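Sensory box/GGDEF domain protein (Colwellia psychrerythraea, PDB 3LYX) probably senses a signal through its PAS domain, the part crystallised here, and passes it to a GGDEF domain of the kind that makes cyclic di-GMP. Local coordinates at the interface of chains A and B. Coordinates in Å, arbitrary orientation; residue numbers count along the deposited sequence, not the author numbering. Chains: chain A/B, Sensory box/GGDEF domain protein.

Contact 1: the interface of chains A and B. Residues chain A 8, 12, 15-16; chain B 18, 20, 112, 114.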
# COMPACT_ATOMS: atom_id res chain seq x y z
N GLN A 8 -4.26 11.66 4.72
CA GLN A 8 -4.49 11.01 3.43
C GLN A 8 -3.54 9.87 3.16
O GLN A 8 -3.92 8.85 2.58
CB GLN A 8 -4.42 12.04 2.30
CG GLN A 8 -5.30 13.28 2.54
CD GLN A 8 -6.74 12.94 2.90
OE1 GLN A 8 -7.53 13.83 3.20
NE2 GLN A 8 -7.08 11.66 2.86
N ALA A 12 -4.79 5.36 2.70
CA ALA A 12 -4.49 4.33 1.71
C ALA A 12 -4.36 2.95 2.36
O ALA A 12 -4.44 1.93 1.67
CB ALA A 12 -3.21 4.69 0.96
N TYR A 15 -6.97 0.30 1.61
CA TYR A 15 -7.37 0.29 0.20
C TYR A 15 -6.33 -0.42 -0.66
O TYR A 15 -6.65 -0.98 -1.71
CB TYR A 15 -7.60 1.72 -0.29
CG TYR A 15 -8.86 2.36 0.25
CD1 TYR A 15 -10.12 2.03 -0.27
CD2 TYR A 15 -8.81 3.28 1.29
CE1 TYR A 15 -11.29 2.61 0.25
CE2 TYR A 15 -9.96 3.85 1.82
CZ TYR A 15 -11.20 3.51 1.29
OH TYR A 15 -12.33 4.08 1.82
N VAL A 16 -5.07 -0.42 -0.22
CA VAL A 16 -4.02 -1.07 -1.00
C VAL A 16 -4.16 -2.59 -1.03
O VAL A 16 -4.77 -3.19 -0.13
CB VAL A 16 -2.61 -0.72 -0.45
CG1 VAL A 16 -2.37 0.77 -0.60
CG2 VAL A 16 -2.50 -1.14 1.01
N ASP B 18 1.89 -1.02 -4.30
CA ASP B 18 0.77 -0.29 -4.87
C ASP B 18 1.18 1.13 -5.22
O ASP B 18 1.87 1.79 -4.46
CB ASP B 18 -0.37 -0.21 -3.85
CG ASP B 18 -0.92 -1.57 -3.49
OD1 ASP B 18 -1.98 -1.93 -4.06
OD2 ASP B 18 -0.29 -2.27 -2.66
N ILE B 20 0.19 4.68 -5.26
CA ILE B 20 -0.80 5.57 -4.67
C ILE B 20 -0.68 6.95 -5.31
O ILE B 20 0.42 7.50 -5.41
CB ILE B 20 -0.59 5.74 -3.14
CG1 ILE B 20 -0.57 4.38 -2.44
CG2 ILE B 20 -1.69 6.62 -2.56
CD1 ILE B 20 -1.85 3.59 -2.62
N LEU B 112 -8.33 9.69 -3.82
CA LEU B 112 -7.26 8.75 -3.54
C LEU B 112 -7.30 7.69 -4.63
O LEU B 112 -8.33 7.03 -4.83
CB LEU B 112 -7.48 8.09 -2.17
CG LEU B 112 -6.48 7.02 -1.71
CD1 LEU B 112 -5.13 7.64 -1.40
CD2 LEU B 112 -7.01 6.33 -0.46
N ILE B 114 -5.55 4.18 -6.28
CA ILE B 114 -4.70 3.01 -6.03
C ILE B 114 -4.56 2.31 -7.38
O ILE B 114 -5.55 2.02 -8.05
CB ILE B 114 -5.35 2.02 -5.00
CG1 ILE B 114 -5.47 2.68 -3.63
CG2 ILE B 114 -4.47 0.76 -4.86
CD1 ILE B 114 -6.35 3.89 -3.60

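Contact 2: the interface of chains A and B. Residues chain A 16, 18, 20, 112, 114; chain B 12, 15-18.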
# COMPACT_ATOMS: atom_id res chain seq x y z
N VAL A 16 -5.07 -0.42 -0.22
CA VAL A 16 -4.02 -1.07 -1.00
C VAL A 16 -4.16 -2.59 -1.03
O VAL A 16 -4.77 -3.19 -0.13
CB VAL A 16 -2.61 -0.72 -0.45
CG1 VAL A 16 -2.37 0.77 -0.60
CG2 VAL A 16 -2.50 -1.14 1.01
N ASP A 18 -1.46 -4.57 -1.11
CA ASP A 18 -0.38 -5.08 -0.27
C ASP A 18 -0.87 -5.32 1.17
O ASP A 18 -1.66 -4.55 1.71
CB ASP A 18 0.80 -4.08 -0.25
CG ASP A 18 1.76 -4.29 -1.42
OD1 ASP A 18 1.41 -5.01 -2.38
OD2 ASP A 18 2.87 -3.73 -1.39
N ILE A 20 -0.34 -5.16 4.92
CA ILE A 20 0.48 -4.43 5.89
C ILE A 20 0.32 -4.98 7.30
O ILE A 20 -0.79 -5.07 7.82
CB ILE A 20 0.09 -2.93 5.94
CG1 ILE A 20 0.13 -2.32 4.53
CG2 ILE A 20 1.00 -2.20 6.92
CD1 ILE A 20 1.51 -2.22 3.94
N LEU A 112 7.48 -2.42 10.52
CA LEU A 112 6.42 -2.40 9.53
C LEU A 112 6.70 -3.51 8.52
O LEU A 112 7.80 -3.60 7.98
CB LEU A 112 6.42 -1.04 8.81
CG LEU A 112 5.48 -0.84 7.62
CD1 LEU A 112 4.06 -0.87 8.11
CD2 LEU A 112 5.79 0.48 6.94
N ILE A 114 5.44 -5.44 4.95
CA ILE A 114 4.67 -5.31 3.72
C ILE A 114 4.77 -6.66 3.03
O ILE A 114 5.88 -7.16 2.82
CB ILE A 114 5.24 -4.21 2.78
CG1 ILE A 114 5.23 -2.86 3.50
CG2 ILE A 114 4.42 -4.14 1.50
CD1 ILE A 114 6.32 -2.70 4.56
N ALA B 12 3.67 3.18 5.76
CA ALA B 12 3.58 2.18 4.69
C ALA B 12 3.54 2.81 3.30
O ALA B 12 3.91 2.18 2.30
CB ALA B 12 2.36 1.30 4.91
N TYR B 15 6.39 2.35 1.03
CA TYR B 15 6.92 0.98 1.04
C TYR B 15 6.05 -0.03 0.31
O TYR B 15 6.53 -1.10 -0.05
CB TYR B 15 7.16 0.53 2.48
CG TYR B 15 8.29 1.29 3.13
CD1 TYR B 15 9.61 1.08 2.72
CD2 TYR B 15 8.05 2.22 4.13
CE1 TYR B 15 10.66 1.79 3.29
CE2 TYR B 15 9.09 2.93 4.70
CZ TYR B 15 10.39 2.71 4.28
OH TYR B 15 11.44 3.38 4.87
N VAL B 16 4.79 0.29 0.07
CA VAL B 16 3.90 -0.64 -0.63
C VAL B 16 4.24 -0.72 -2.12
O VAL B 16 4.87 0.19 -2.68
CB VAL B 16 2.42 -0.22 -0.46
CG1 VAL B 16 2.02 -0.27 1.01
CG2 VAL B 16 2.19 1.19 -1.03
N PHE B 17 3.84 -1.81 -2.77
CA PHE B 17 4.09 -1.99 -4.19
C PHE B 17 3.01 -1.23 -4.96
O PHE B 17 3.19 -0.88 -6.12
CB PHE B 17 4.05 -3.47 -4.55
CG PHE B 17 4.22 -3.74 -6.02
CD1 PHE B 17 5.37 -3.33 -6.70
CD2 PHE B 17 3.23 -4.43 -6.73
CE1 PHE B 17 5.53 -3.60 -8.06
CE2 PHE B 17 3.38 -4.70 -8.09
CZ PHE B 17 4.54 -4.29 -8.76
N ASP B 18 1.89 -1.02 -4.30
CA ASP B 18 0.77 -0.29 -4.87
C ASP B 18 1.18 1.13 -5.22
O ASP B 18 1.87 1.79 -4.46
CB ASP B 18 -0.37 -0.21 -3.85
CG ASP B 18 -0.92 -1.57 -3.49
OD1 ASP B 18 -1.98 -1.93 -4.06
OD2 ASP B 18 -0.29 -2.27 -2.66

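Contact 3: the interface of chains A and B. Residues chain A 97, 99-100, 112; chain B 11, 15.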
# COMPACT_ATOMS: atom_id res chain seq x y z
N MET A 97 8.72 -7.81 3.18
CA MET A 97 9.65 -6.73 3.48
C MET A 97 9.37 -6.26 4.90
O MET A 97 8.22 -6.23 5.33
CB MET A 97 9.46 -5.55 2.52
CG MET A 97 10.22 -4.28 2.92
SD MET A 97 9.94 -2.83 1.83
CE MET A 97 10.98 -3.26 0.46
N VAL A 99 10.53 -3.10 7.61
CA VAL A 99 11.24 -1.85 7.83
C VAL A 99 11.03 -1.43 9.27
O VAL A 99 9.91 -1.50 9.80
CB VAL A 99 10.72 -0.74 6.88
CG1 VAL A 99 11.41 0.57 7.18
CG2 VAL A 99 10.97 -1.13 5.44
N PRO A 100 12.10 -1.00 9.94
CA PRO A 100 11.97 -0.58 11.34
C PRO A 100 11.29 0.77 11.48
O PRO A 100 11.42 1.64 10.62
CB PRO A 100 13.41 -0.57 11.83
CG PRO A 100 14.17 -0.15 10.60
CD PRO A 100 13.50 -0.93 9.49
N LEU A 112 7.48 -2.42 10.52
CA LEU A 112 6.42 -2.40 9.53
C LEU A 112 6.70 -3.51 8.52
O LEU A 112 7.80 -3.60 7.98
CB LEU A 112 6.42 -1.04 8.81
CG LEU A 112 5.48 -0.84 7.62
CD1 LEU A 112 4.06 -0.87 8.11
CD2 LEU A 112 5.79 0.48 6.94
N LYS B 11 3.38 5.58 7.23
CA LYS B 11 4.71 5.02 6.99
C LYS B 11 4.70 4.02 5.83
O LYS B 11 5.62 4.01 5.01
CB LYS B 11 5.20 4.32 8.27
CG LYS B 11 6.48 3.52 8.13
CD LYS B 11 7.71 4.40 8.09
CE LYS B 11 8.97 3.56 8.29
NZ LYS B 11 10.19 4.39 8.46
N TYR B 15 6.39 2.35 1.03
CA TYR B 15 6.92 0.98 1.04
C TYR B 15 6.05 -0.03 0.31
O TYR B 15 6.53 -1.10 -0.05
CB TYR B 15 7.16 0.53 2.48
CG TYR B 15 8.29 1.29 3.13
CD1 TYR B 15 9.61 1.08 2.72
CD2 TYR B 15 8.05 2.22 4.13
CE1 TYR B 15 10.66 1.79 3.29
CE2 TYR B 15 9.09 2.93 4.70
CZ TYR B 15 10.39 2.71 4.28
OH TYR B 15 11.44 3.38 4.87

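Contact 1: the interface of chains A and B
Aliphatic packing carries most of this patch. Methyl CG1 of A:Val16 meets the end methyl CD1 of B:Ile20 at 3.5 Å, and the two side chains cross at about a right angle. CD1 of B:Ile20 also reaches CB of A:Ala12, at 4.0 Å, and so touches two residues of chain A. Methyl CD2 of B:Leu112 is shared in a similar way. It lies 3.9 Å from CA of A:Ala12 and a like distance from the ring carbon CD2 of A:Tyr15. In B:Leu112 a chi1 of 177° swings CG away from the backbone N, and a chi2 of 70° then points CD2 at A:Ala12. B:Ile114, on the same strand 108-117, backs the tyrosine stem, with CG1 4.1 Å from CB of A:Tyr15. The two chains are copies of one PAS domain. The 3-10 turn 12-14 of one and the loop after it pack on the sheet of the other, in what may be the natural dimer.

The second kind of contact sets a carboxylate against carbon. The side chain of B:Asp18 runs obliquely past A:Val16. Carboxylate oxygen OD2 of B:Asp18 ends 3.6 Å from CB of A:Val16.

Contact 2: the interface of chains A and B
A:Asp18 has its carboxylate beside its own backbone N (chi1 -86°), and this turns the group towards the B:Val16-B:Phe17 peptide. B:Val16 has CG1 placed likewise (chi1 -62°), where it meets CD1 of A:Ile20 at 3.6 Å.

Two hydrogen bonds cross here. The backbone N of B:Phe17 donates to OD2 of A:Asp18 at 2.6 Å, nearly straight at the hydrogen. It comes from above the carboxylate plane, 45° out of it. The backbone N of A:Asp18 donates to OD2 of B:Asp18 at 3.0 Å, on the syn side and close to the plane of the B:Asp18 carboxylate. The two aspartates slide past each other in opposite directions, their carboxylate planes nearly perpendicular. Their nearness could favour a proton on one of them, and the two amide donors would probably offset part of the charge. With a leucine in place of A:Asp18, the amide of B:Phe17 would probably be left without this acceptor.

Beside this polar centre of the apparent PAS dimer, A:Ile114 crosses the stem of B:Tyr15 at about a right angle, its CD1 3.9 Å from CB of B:Tyr15. CD1 of A:Ile20 also meets CB of B:Ala12. Methyl CD2 of A:Leu112 rests 3.6 Å from CA of B:Ala12.

Contact 3: the interface of chains A and B
B:Tyr15 lays its ring against the side chain of A:Val99, and the two come from opposite directions. Methyl CG2 of A:Val99 sits over one face of the ring, 3.9 Å from its centroid, in a CH-pi contact. It is offset towards the rim and lies nearest CE1, at 3.6 Å. The other methyl, CG1, lies on the same side of the ring, towards the phenol end, 3.6 Å from the hydroxyl OH of B:Tyr15. CG1 of A:Val99 is anti to its backbone N (chi1 177°) and CG2 lies beside that N, which turns both methyls towards chain B.

A:Met97 runs at about a right angle to B:Tyr15. Its thioether sulfur SD comes in at the CD1 corner of the ring, 4.0 Å from CD1 and away from the hydroxyl end.

B:Lys11 crosses A:Leu112 obliquely. Its chi1 of 172° brings CG onto methyl CD2 of A:Leu112 at 3.3 Å, a tight contact. The bend at chi2 (77°) then steers the rest of the chain towards A:Val99 and A:Pro100. CE packs 4.0 Å from CG1 of A:Val99. The amine NZ ends 3.7 Å from the carbonyl O of A:Pro100, too far for a hydrogen bond, though a weak attraction is possible.

The site lets the end of helix 3-11 and the following tyrosine of one PAS domain rest on strands 91-102 and 108-117 of the other. It widens the interface and may steady the N-terminal segment of chain B.

The three contacts are parts of one two-fold interface. The C-alpha centres of contact 1 and contact 2 lie about 9 Å apart, and these contacts share A:Val16 and B:Asp18. Contact 2 and contact 3 are about 8 Å apart and share A:Leu112 and B:Tyr15. Contact 1 and contact 3 are about 16 Å apart, with contact 2 bridging them. Contact 1 sets the N-terminal segment of chain A on the sheet of chain B, and the other two include the reverse. This reciprocal packing suggests a PAS dimer that could couple sensing to the GGDEF domains, though the crystal alone does not prove it.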